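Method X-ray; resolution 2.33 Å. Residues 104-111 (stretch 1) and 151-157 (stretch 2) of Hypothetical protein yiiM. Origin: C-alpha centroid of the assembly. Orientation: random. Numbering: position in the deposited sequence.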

# COMPACT_ATOMS: atom_id res chain seq x y z
N GLY A 104 1.89 -9.10 -11.02
CA GLY A 104 0.60 -9.76 -10.89
C GLY A 104 -0.34 -9.19 -9.86
O GLY A 104 -1.47 -9.68 -9.78
N LEU A 105 0.07 -8.25 -9.01
CA LEU A 105 -0.80 -7.68 -7.99
C LEU A 105 -0.88 -6.17 -8.14
O LEU A 105 0.13 -5.45 -8.05
N THR A 106 -2.08 -5.64 -8.40
CA THR A 106 -2.25 -4.20 -8.58
C THR A 106 -3.42 -3.68 -7.75
O THR A 106 -4.16 -4.44 -7.11
N GLU A 107 -3.63 -2.35 -7.76
CA GLU A 107 -4.74 -1.77 -7.04
C GLU A 107 -6.08 -2.33 -7.51
O GLU A 107 -7.04 -2.37 -6.71
N SER A 108 -6.20 -2.70 -8.79
CA SER A 108 -7.45 -3.23 -9.29
C SER A 108 -7.68 -4.70 -8.99
O SER A 108 -8.82 -5.12 -9.22
N ASN A 109 -6.72 -5.50 -8.57
CA ASN A 109 -7.07 -6.89 -8.24
C ASN A 109 -6.70 -7.21 -6.78
O ASN A 109 -6.65 -8.38 -6.39
N VAL A 110 -6.29 -6.20 -6.02
CA VAL A 110 -6.02 -6.40 -4.59
C VAL A 110 -7.18 -5.75 -3.82
O VAL A 110 -7.51 -4.59 -4.09
N TYR A 111 -7.84 -6.50 -2.96
CA TYR A 111 -8.98 -5.95 -2.22
C TYR A 111 -8.64 -5.58 -0.78
O TYR A 111 -7.80 -6.21 -0.12
N THR A 151 -3.19 9.10 -10.57
CA THR A 151 -3.30 7.90 -11.40
C THR A 151 -3.78 6.71 -10.60
O THR A 151 -4.20 5.68 -11.10
N GLY A 152 -3.65 6.84 -9.27
CA GLY A 152 -4.06 5.74 -8.38
C GLY A 152 -2.94 4.73 -8.25
O GLY A 152 -3.11 3.71 -7.58
N LYS A 153 -1.77 5.01 -8.82
CA LYS A 153 -0.63 4.08 -8.77
C LYS A 153 0.11 4.30 -7.46
O LYS A 153 1.24 4.79 -7.46
N VAL A 154 -0.50 3.81 -6.37
CA VAL A 154 0.06 4.11 -5.05
C VAL A 154 0.53 2.90 -4.28
O VAL A 154 1.42 3.03 -3.43
N GLY A 155 0.05 1.70 -4.63
CA GLY A 155 0.51 0.57 -3.77
C GLY A 155 -0.36 0.56 -2.51
O GLY A 155 -1.36 1.26 -2.43
N TRP A 156 -0.05 -0.30 -1.56
CA TRP A 156 -0.88 -0.44 -0.36
C TRP A 156 -0.08 -0.92 0.84
O TRP A 156 1.03 -1.42 0.69
N LEU A 157 -0.68 -0.81 2.04
CA LEU A 157 0.08 -1.22 3.22
C LEU A 157 -0.57 -2.46 3.82
O LEU A 157 -1.71 -2.76 3.44

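A single buried carboxylate reads the backbone of the opposing loop: Glu107 OE2 accepts a hydrogen bond from Gly155 N at 2.8 Å and a weak one from Val154 N at 3.3 Å. The CA-to-CB bond of Glu107 points sideways, but chi1 m and chi2 p bring the end of the side chain to the loop. Both carboxylate oxygens are satisfied: OE1 and OE2 each have a hydrogen bond elsewhere in the structure. Gly155, at phi 81°, and Gly152, at phi 85°, adopt backbone angles that by themselves call for glycine; the carboxylate is not what excludes a side chain there.

Trp156 supplies the apolar half. It points toward stretch 1 with chi1 p and chi2 88°. Val110, chi1 t, also points in, laying Val110 CG1 over one face of the Trp156 ring, 4.1 Å from the centroid of its five-membered ring, while its CG2 meets Trp156 CZ2 at 3.7 Å. Leu105, rotamer mt, brings CB within 4.1 Å of Trp156 CH2, and Leu105 O lies at the ring edge, 3.4 Å from CH2.

Thr106 points away, yet its backbone helps hold the turn: Thr106 N donates to Asn109 OD1 at 2.7 Å, and Asn109 ND2 to Gly104 O at 3.0 Å.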

# COMPACT_ATOMS: atom_id res chain seq x y z
CB LEU A 105 -0.34 -8.04 -6.59
CG LEU A 105 -0.53 -9.49 -6.15
CD1 LEU A 105 0.12 -9.74 -4.80
CD2 LEU A 105 -2.01 -9.84 -6.05
CB THR A 106 -2.51 -3.81 -10.05
OG1 THR A 106 -3.80 -4.33 -10.42
CG2 THR A 106 -1.47 -4.34 -11.02
CB GLU A 107 -4.77 -0.23 -7.21
CG GLU A 107 -3.55 0.42 -6.56
CD GLU A 107 -2.30 0.36 -7.40
OE1 GLU A 107 -2.34 -0.02 -8.62
OE2 GLU A 107 -1.22 0.65 -6.86
CB SER A 108 -7.66 -2.94 -10.78
OG SER A 108 -6.49 -3.21 -11.54
CB ASN A 109 -6.51 -7.90 -9.22
CG ASN A 109 -5.03 -8.06 -9.15
OD1 ASN A 109 -4.36 -7.11 -8.72
ND2 ASN A 109 -4.47 -9.21 -9.55
CB VAL A 110 -4.66 -5.88 -4.17
CG1 VAL A 110 -4.47 -5.81 -2.66
CG2 VAL A 110 -3.57 -6.81 -4.74
CB TYR A 111 -10.13 -6.96 -2.24
CG TYR A 111 -10.82 -7.10 -3.60
CD1 TYR A 111 -10.14 -7.67 -4.67
CD2 TYR A 111 -12.12 -6.65 -3.81
CE1 TYR A 111 -10.72 -7.81 -5.90
CE2 TYR A 111 -12.71 -6.79 -5.06
CZ TYR A 111 -12.00 -7.37 -6.10
OH TYR A 111 -12.55 -7.50 -7.35
CB THR A 151 -1.92 7.57 -12.00
OG1 THR A 151 -0.98 7.37 -10.91
CG2 THR A 151 -1.48 8.70 -12.92
CB LYS A 153 0.29 4.32 -9.98
CG LYS A 153 -0.47 4.17 -11.31
CD LYS A 153 0.47 4.45 -12.48
CE LYS A 153 -0.28 4.71 -13.78
NZ LYS A 153 -0.81 3.45 -14.37
CB VAL A 154 -0.98 4.88 -4.22
CG1 VAL A 154 -1.44 6.14 -4.94
CG2 VAL A 154 -2.20 3.98 -3.93
CB TRP A 156 -2.01 -1.44 -0.65
CG TRP A 156 -1.48 -2.75 -1.17
CD1 TRP A 156 -1.08 -3.83 -0.44
CD2 TRP A 156 -1.28 -3.08 -2.55
NE1 TRP A 156 -0.68 -4.83 -1.29
CE2 TRP A 156 -0.77 -4.40 -2.58
CE3 TRP A 156 -1.47 -2.40 -3.76
CZ2 TRP A 156 -0.43 -5.03 -3.78
CZ3 TRP A 156 -1.14 -3.04 -4.94
CH2 TRP A 156 -0.63 -4.33 -4.94
CB LEU A 157 0.11 -0.10 4.26
CG LEU A 157 0.55 1.28 3.79
CD1 LEU A 157 0.45 2.32 4.89
CD2 LEU A 157 1.99 1.21 3.23